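PDB 2NWH: carbohydrate kinase from Agrobacterium tumefaciens, which probably transfers a phosphate group from a nucleotide donor to a sugar or related substrate, as other members of the pfkB (ribokinase-like) carbohydrate kinase family do. Local coordinates for residues Met188-Ala193 and Arg205-Ile210; Gly219-Thr222 and Val228-Phe231. All coordinates share one frame; numbering follows the deposited sequence.

Contact 1 of 2, residues Met188-Ala193 and Arg205-Ile210; sequences MNEAEA and RDWPNI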
ATOM      1  N   MET A 188       5.817  -4.827   4.372  1.00 32.87           N
ATOM      2  CA  MET A 188       5.694  -4.367   5.732  1.00 33.74           C
ATOM      3  C   MET A 188       6.939  -3.641   6.224  1.00 35.10           C
ATOM      4  O   MET A 188       8.017  -3.712   5.615  1.00 35.73           O
ATOM      5  CB  MET A 188       5.371  -5.549   6.652  1.00 33.17           C
ATOM      6  CG  MET A 188       6.446  -6.634   6.657  1.00 34.33           C
ATOM      7  SD  MET A 188       5.834  -8.100   7.488  1.00 32.52           S
ATOM      8  CE  MET A 188       6.267  -9.375   6.347  1.00 25.13           C
ATOM      9  N   ASN A 189       6.775  -2.946   7.341  1.00 35.78           N
ATOM     10  CA  ASN A 189       7.894  -2.332   8.057  1.00 36.84           C
ATOM     11  C   ASN A 189       8.261  -3.216   9.269  1.00 36.92           C
ATOM     12  O   ASN A 189       7.635  -4.256   9.482  1.00 36.69           O
ATOM     13  CB  ASN A 189       7.473  -0.925   8.483  1.00 37.18           C
ATOM     14  CG  ASN A 189       6.360  -0.938   9.554  1.00 38.85           C
ATOM     15  OD1 ASN A 189       5.787   0.094   9.866  1.00 40.95           O
ATOM     16  ND2 ASN A 189       6.078  -2.110  10.125  1.00 39.55           N
ATOM     17  N   GLU A 190       9.259  -2.821  10.067  1.00 38.30           N
ATOM     18  CA  GLU A 190       9.675  -3.620  11.244  1.00 38.49           C
ATOM     19  C   GLU A 190       8.573  -4.047  12.231  1.00 38.16           C
ATOM     20  O   GLU A 190       8.528  -5.216  12.642  1.00 37.97           O
ATOM     21  CB  GLU A 190      10.804  -2.910  12.023  1.00 39.47           C
ATOM     22  CG  GLU A 190      12.205  -3.325  11.641  1.00 41.94           C
ATOM     23  CD  GLU A 190      12.721  -4.533  12.404  1.00 44.70           C
ATOM     24  OE1 GLU A 190      12.685  -4.528  13.657  1.00 44.15           O
ATOM     25  OE2 GLU A 190      13.192  -5.483  11.738  1.00 46.51           O
ATOM     26  N   ALA A 191       7.722  -3.093  12.624  1.00 37.84           N
ATOM     27  CA  ALA A 191       6.635  -3.295  13.604  1.00 37.52           C
ATOM     28  C   ALA A 191       5.577  -4.303  13.164  1.00 37.36           C
ATOM     29  O   ALA A 191       5.068  -5.092  13.979  1.00 37.34           O
ATOM     30  CB  ALA A 191       5.958  -1.964  13.910  1.00 38.02           C
ATOM     31  N   GLU A 192       5.232  -4.249  11.875  1.00 36.92           N
ATOM     32  CA  GLU A 192       4.218  -5.109  11.300  1.00 36.90           C
ATOM     33  C   GLU A 192       4.754  -6.539  11.211  1.00 37.02           C
ATOM     34  O   GLU A 192       4.014  -7.503  11.420  1.00 37.25           O
ATOM     35  CB  GLU A 192       3.765  -4.560   9.922  1.00 36.61           C
ATOM     36  CG  GLU A 192       3.138  -3.157   9.992  1.00 36.23           C
ATOM     37  CD  GLU A 192       3.200  -2.351   8.683  1.00 40.99           C
ATOM     38  OE1 GLU A 192       3.758  -2.831   7.656  1.00 38.78           O
ATOM     39  OE2 GLU A 192       2.690  -1.205   8.687  1.00 42.13           O
ATOM     40  N   ALA A 193       6.051  -6.671  10.949  1.00 37.16           N
ATOM     41  CA  ALA A 193       6.693  -7.973  10.903  1.00 38.24           C
ATOM     42  C   ALA A 193       6.646  -8.643  12.292  1.00 39.31           C
ATOM     43  O   ALA A 193       6.184  -9.784  12.417  1.00 38.67           O
ATOM     44  CB  ALA A 193       8.120  -7.845  10.379  1.00 38.00           C
ATOM     45  N   ARG A 205      18.161  -8.921   8.062  1.00 40.07           N
ATOM     46  CA  ARG A 205      18.426 -10.055   7.189  1.00 41.03           C
ATOM     47  C   ARG A 205      17.863 -11.364   7.749  1.00 41.44           C
ATOM     48  O   ARG A 205      17.981 -12.417   7.102  1.00 42.10           O
ATOM     49  CB  ARG A 205      19.940 -10.191   6.969  1.00 41.23           C
ATOM     50  CG  ARG A 205      20.760 -10.042   8.245  1.00 42.97           C
ATOM     51  CD  ARG A 205      22.172 -10.542   8.031  1.00 47.41           C
ATOM     52  NE  ARG A 205      22.805  -9.882   6.888  1.00 50.99           N
ATOM     53  CZ  ARG A 205      23.833  -9.022   6.984  1.00 53.49           C
ATOM     54  NH1 ARG A 205      24.361  -8.713   8.182  1.00 55.48           N
ATOM     55  NH2 ARG A 205      24.348  -8.480   5.884  1.00 52.74           N
ATOM     56  N   ASP A 206      17.250 -11.300   8.951  1.00 41.72           N
ATOM     57  CA  ASP A 206      16.712 -12.491   9.605  1.00 41.71           C
ATOM     58  C   ASP A 206      15.268 -12.756   9.254  1.00 41.84           C
ATOM     59  O   ASP A 206      14.787 -13.891   9.383  1.00 41.87           O
ATOM     60  CB  ASP A 206      16.846 -12.354  11.118  1.00 42.95           C
ATOM     61  CG  ASP A 206      18.331 -12.217  11.533  1.00 43.79           C
ATOM     62  OD1 ASP A 206      18.820 -11.167  12.158  1.00 48.35           O
ATOM     63  OD2 ASP A 206      19.083 -13.232  11.357  1.00 47.95           O
ATOM     64  N   TRP A 207      14.570 -11.710   8.807  1.00 40.42           N
ATOM     65  CA  TRP A 207      13.143 -11.847   8.571  1.00 39.91           C
ATOM     66  C   TRP A 207      12.757 -13.013   7.634  1.00 38.95           C
ATOM     67  O   TRP A 207      11.841 -13.763   7.960  1.00 38.61           O
ATOM     68  CB  TRP A 207      12.539 -10.516   8.162  1.00 40.30           C
ATOM     69  CG  TRP A 207      12.390  -9.568   9.329  1.00 41.08           C
ATOM     70  CD1 TRP A 207      12.973  -8.337   9.470  1.00 42.56           C
ATOM     71  CD2 TRP A 207      11.601  -9.768  10.515  1.00 42.58           C
ATOM     72  NE1 TRP A 207      12.588  -7.757  10.665  1.00 43.49           N
ATOM     73  CE2 TRP A 207      11.745  -8.610  11.323  1.00 42.29           C
ATOM     74  CE3 TRP A 207      10.775 -10.811  10.969  1.00 42.59           C
ATOM     75  CZ2 TRP A 207      11.107  -8.468  12.567  1.00 41.44           C
ATOM     76  CZ3 TRP A 207      10.146 -10.667  12.207  1.00 42.06           C
ATOM     77  CH2 TRP A 207      10.316  -9.500  12.988  1.00 40.72           C
ATOM     78  N   PRO A 208      13.483 -13.217   6.504  1.00 38.43           N
ATOM     79  CA  PRO A 208      13.125 -14.338   5.599  1.00 37.98           C
ATOM     80  C   PRO A 208      12.903 -15.726   6.267  1.00 38.15           C
ATOM     81  O   PRO A 208      11.824 -16.287   6.117  1.00 37.19           O
ATOM     82  CB  PRO A 208      14.308 -14.382   4.608  1.00 38.24           C
ATOM     83  CG  PRO A 208      14.816 -12.969   4.578  1.00 38.09           C
ATOM     84  CD  PRO A 208      14.642 -12.452   5.985  1.00 38.41           C
ATOM     85  N   ASN A 209      13.891 -16.285   6.987  1.00 38.09           N
ATOM     86  CA  ASN A 209      13.667 -17.611   7.604  1.00 38.37           C
ATOM     87  C   ASN A 209      12.593 -17.640   8.721  1.00 38.30           C
ATOM     88  O   ASN A 209      11.808 -18.604   8.807  1.00 38.55           O
ATOM     89  CB  ASN A 209      14.972 -18.306   8.014  1.00 39.02           C
ATOM     90  CG  ASN A 209      15.443 -17.921   9.413  1.00 41.06           C
ATOM     91  OD1 ASN A 209      16.073 -16.861   9.604  1.00 41.56           O
ATOM     92  ND2 ASN A 209      15.180 -18.807  10.398  1.00 41.64           N
ATOM     93  N   ILE A 210      12.544 -16.583   9.553  1.00 37.70           N
ATOM     94  CA  ILE A 210      11.451 -16.428  10.532  1.00 36.80           C
ATOM     95  C   ILE A 210      10.101 -16.423   9.766  1.00 37.17           C
ATOM     96  O   ILE A 210       9.155 -17.151  10.094  1.00 36.73           O
ATOM     97  CB  ILE A 210      11.607 -15.100  11.356  1.00 36.69           C
ATOM     98  CG1 ILE A 210      12.913 -15.103  12.167  1.00 37.62           C
ATOM     99  CG2 ILE A 210      10.400 -14.875  12.267  1.00 36.70           C
ATOM    100  CD1 ILE A 210      13.323 -13.752  12.775  1.00 36.71           C
TER
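Trp-207 meets helix 190-197 with both its face and its edge, and two residues one helical turn apart take one each. The methyl group of Ala-193 lies over the six-membered ring: its CB stands 3.6 Å from the centroid of the Trp-207 benzene ring, only 6° off the ring normal, a CH-pi contact made almost straight down onto the face. At the rim of the same indole, the pyrrole N-H is spent on a carboxylate. Trp-207 NE1 donates to Glu-190 OE2 over 2.6 Å, with an N-H...O angle of 170° and the acceptor lying in the indole plane. The carboxylate is not coplanar with the ring; its plane is turned 56° away, and the donor reaches OE2 from above that plane. Such a short, nearly linear bond at the edge should limit turning of the indole, while the Ala-193 methyl packs on one face.

Helix 190-197 follows directly on strand 185-189, with Asn-189 as its N-cap, and helix 207-213 leads on into the neighbouring parallel strand 219-223. The pair therefore belongs to the beta-alpha-beta layering of the ribokinase-like fold, where helices pack against a central sheet; Val-221 of that next strand also touches both Ala-193 and Trp-207.

Glu-190 starts off across the approach rather than at the tryptophan, and a bend at chi2 brings its carboxylate round to NE1. Arg-223 and Arg-194 make weak, long ion pairs with OE2 and OE1 of Glu-190, respectively, and their positive charge may favour the ionised carboxylate that the indole N-H grips.

Contact 2 of 2, residues Gly219-Thr222 and Val228-Phe231; sequences GVVT and VVAF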
ATOM      1  N   GLY A 219       8.354 -11.593   0.676  1.00 31.11           N
ATOM      2  CA  GLY A 219       7.994 -10.296   1.206  1.00 31.14           C
ATOM      3  C   GLY A 219       9.157  -9.324   1.250  1.00 30.58           C
ATOM      4  O   GLY A 219      10.247  -9.636   0.780  1.00 30.59           O
ATOM      5  N   VAL A 220       8.862  -8.124   1.753  1.00 30.55           N
ATOM      6  CA  VAL A 220       9.793  -7.034   1.928  1.00 31.01           C
ATOM      7  C   VAL A 220       9.607  -6.453   3.331  1.00 31.70           C
ATOM      8  O   VAL A 220       8.476  -6.155   3.747  1.00 32.48           O
ATOM      9  CB  VAL A 220       9.549  -5.950   0.887  1.00 30.96           C
ATOM     10  CG1 VAL A 220      10.488  -4.744   1.116  1.00 30.85           C
ATOM     11  CG2 VAL A 220       9.706  -6.534  -0.491  1.00 29.78           C
ATOM     12  N   VAL A 221      10.708  -6.304   4.072  1.00 31.62           N
ATOM     13  CA  VAL A 221      10.617  -5.654   5.365  1.00 31.88           C
ATOM     14  C   VAL A 221      11.562  -4.452   5.403  1.00 33.12           C
ATOM     15  O   VAL A 221      12.759  -4.569   5.093  1.00 31.02           O
ATOM     16  CB  VAL A 221      10.849  -6.639   6.541  1.00 31.80           C
ATOM     17  CG1 VAL A 221      10.716  -5.923   7.878  1.00 31.61           C
ATOM     18  CG2 VAL A 221       9.861  -7.825   6.472  1.00 31.16           C
ATOM     19  N   THR A 222      11.011  -3.289   5.745  1.00 34.07           N
ATOM     20  CA  THR A 222      11.814  -2.075   5.818  1.00 35.33           C
ATOM     21  C   THR A 222      12.133  -1.707   7.272  1.00 36.33           C
ATOM     22  O   THR A 222      11.317  -1.967   8.175  1.00 36.58           O
ATOM     23  CB  THR A 222      11.113  -0.888   5.160  1.00 35.64           C
ATOM     24  OG1 THR A 222       9.963  -0.538   5.933  1.00 36.31           O
ATOM     25  CG2 THR A 222      10.675  -1.211   3.727  1.00 34.33           C
ATOM     26  N   VAL A 228      16.600  -2.428   4.204  1.00 32.63           N
ATOM     27  CA  VAL A 228      15.480  -3.167   3.589  1.00 32.20           C
ATOM     28  C   VAL A 228      15.910  -4.590   3.275  1.00 32.26           C
ATOM     29  O   VAL A 228      17.002  -4.797   2.754  1.00 32.35           O
ATOM     30  CB  VAL A 228      15.021  -2.551   2.249  1.00 32.26           C
ATOM     31  CG1 VAL A 228      13.614  -3.098   1.882  1.00 29.89           C
ATOM     32  CG2 VAL A 228      15.034  -1.022   2.284  1.00 33.53           C
ATOM     33  N   VAL A 229      15.043  -5.557   3.578  1.00 32.29           N
ATOM     34  CA  VAL A 229      15.257  -6.945   3.200  1.00 32.67           C
ATOM     35  C   VAL A 229      14.118  -7.405   2.265  1.00 32.97           C
ATOM     36  O   VAL A 229      12.955  -7.030   2.473  1.00 32.50           O
ATOM     37  CB  VAL A 229      15.426  -7.848   4.459  1.00 32.56           C
ATOM     38  CG1 VAL A 229      14.153  -7.912   5.303  1.00 33.57           C
ATOM     39  CG2 VAL A 229      15.935  -9.250   4.096  1.00 33.60           C
ATOM     40  N   ALA A 230      14.472  -8.140   1.207  1.00 32.75           N
ATOM     41  CA  ALA A 230      13.483  -8.734   0.295  1.00 33.06           C
ATOM     42  C   ALA A 230      13.744 -10.221   0.226  1.00 33.74           C
ATOM     43  O   ALA A 230      14.893 -10.645   0.324  1.00 33.37           O
ATOM     44  CB  ALA A 230      13.574  -8.125  -1.070  1.00 32.41           C
ATOM     45  N   PHE A 231      12.693 -11.025   0.102  1.00 34.43           N
ATOM     46  CA  PHE A 231      12.862 -12.476  -0.009  1.00 35.12           C
ATOM     47  C   PHE A 231      11.779 -13.130  -0.858  1.00 36.06           C
ATOM     48  O   PHE A 231      10.697 -12.555  -1.055  1.00 34.16           O
ATOM     49  CB  PHE A 231      13.000 -13.132   1.371  1.00 35.32           C
ATOM     50  CG  PHE A 231      11.731 -13.145   2.197  1.00 34.75           C
ATOM     51  CD1 PHE A 231      10.970 -14.308   2.303  1.00 34.66           C
ATOM     52  CD2 PHE A 231      11.329 -12.011   2.909  1.00 34.15           C
ATOM     53  CE1 PHE A 231       9.780 -14.336   3.090  1.00 36.91           C
ATOM     54  CE2 PHE A 231      10.143 -12.015   3.684  1.00 34.26           C
ATOM     55  CZ  PHE A 231       9.368 -13.179   3.776  1.00 34.50           C
TER
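Gly-219 and Phe-231 form the tight end of this antiparallel pairing. The Phe-231 ring folds back over the glycine, its CG held between backbone N and carbonyl carbon (chi1 70°), so that Gly-219 N sits 3.5 Å above the ring plane, over its centre. The bare glycine backbone is what meets the ring, with Phe-231 CE2 3.7 Å from Gly-219 CA. Two backbone bonds close the pair, Phe-231 N to Gly-219 O at 2.9 Å and Gly-219 N to Phe-231 O at 3.1 Å, the latter from above the carbonyl plane.

Val-221 and Val-229 repeat the hydrogen-bonded pattern, with Val-221 CB 3.8 Å from Val-229 CG1 on the face that carries the phenylalanine; helix 207-213 packs there through Pro-208 and Leu-211. On the opposite face, Val-220 CG1 reaches diagonally to Val-228 CG1 at 3.6 Å. The looser side is at partly exposed Thr-222, whose single side-chain approach is CG2 alongside Val-228 CG1 at 4.0 Å. Met-257 and Tyr-261 of helix 255-266 back the buried part of this face. The strands are the two arms of a beta hairpin, at the point where the parallel sheet of the ribokinase-like fold turns antiparallel.

How the contacts relate
The two contacts lie side by side, their centres about 7 Å apart, and come in series along the chain: contact 1 closes before contact 2 opens, helix 207-213 leading into strand 219-223. They share the large mixed sheet, in which strand 185-189 of contact 1 neighbours strand 219-223 of contact 2. Two probable backbone hydrogen bonds join them, Met-188 N with Val-220 O and Met-188 O with Thr-222 N, each 3.0 Å. Helix 207-213 spans both, touching helix 190-197 in contact 1 and the hairpin in contact 2. Together they illustrate how, in the kinase fold, a helical layer packs on one face of the sheet where its parallel strands pass into an antiparallel hairpin.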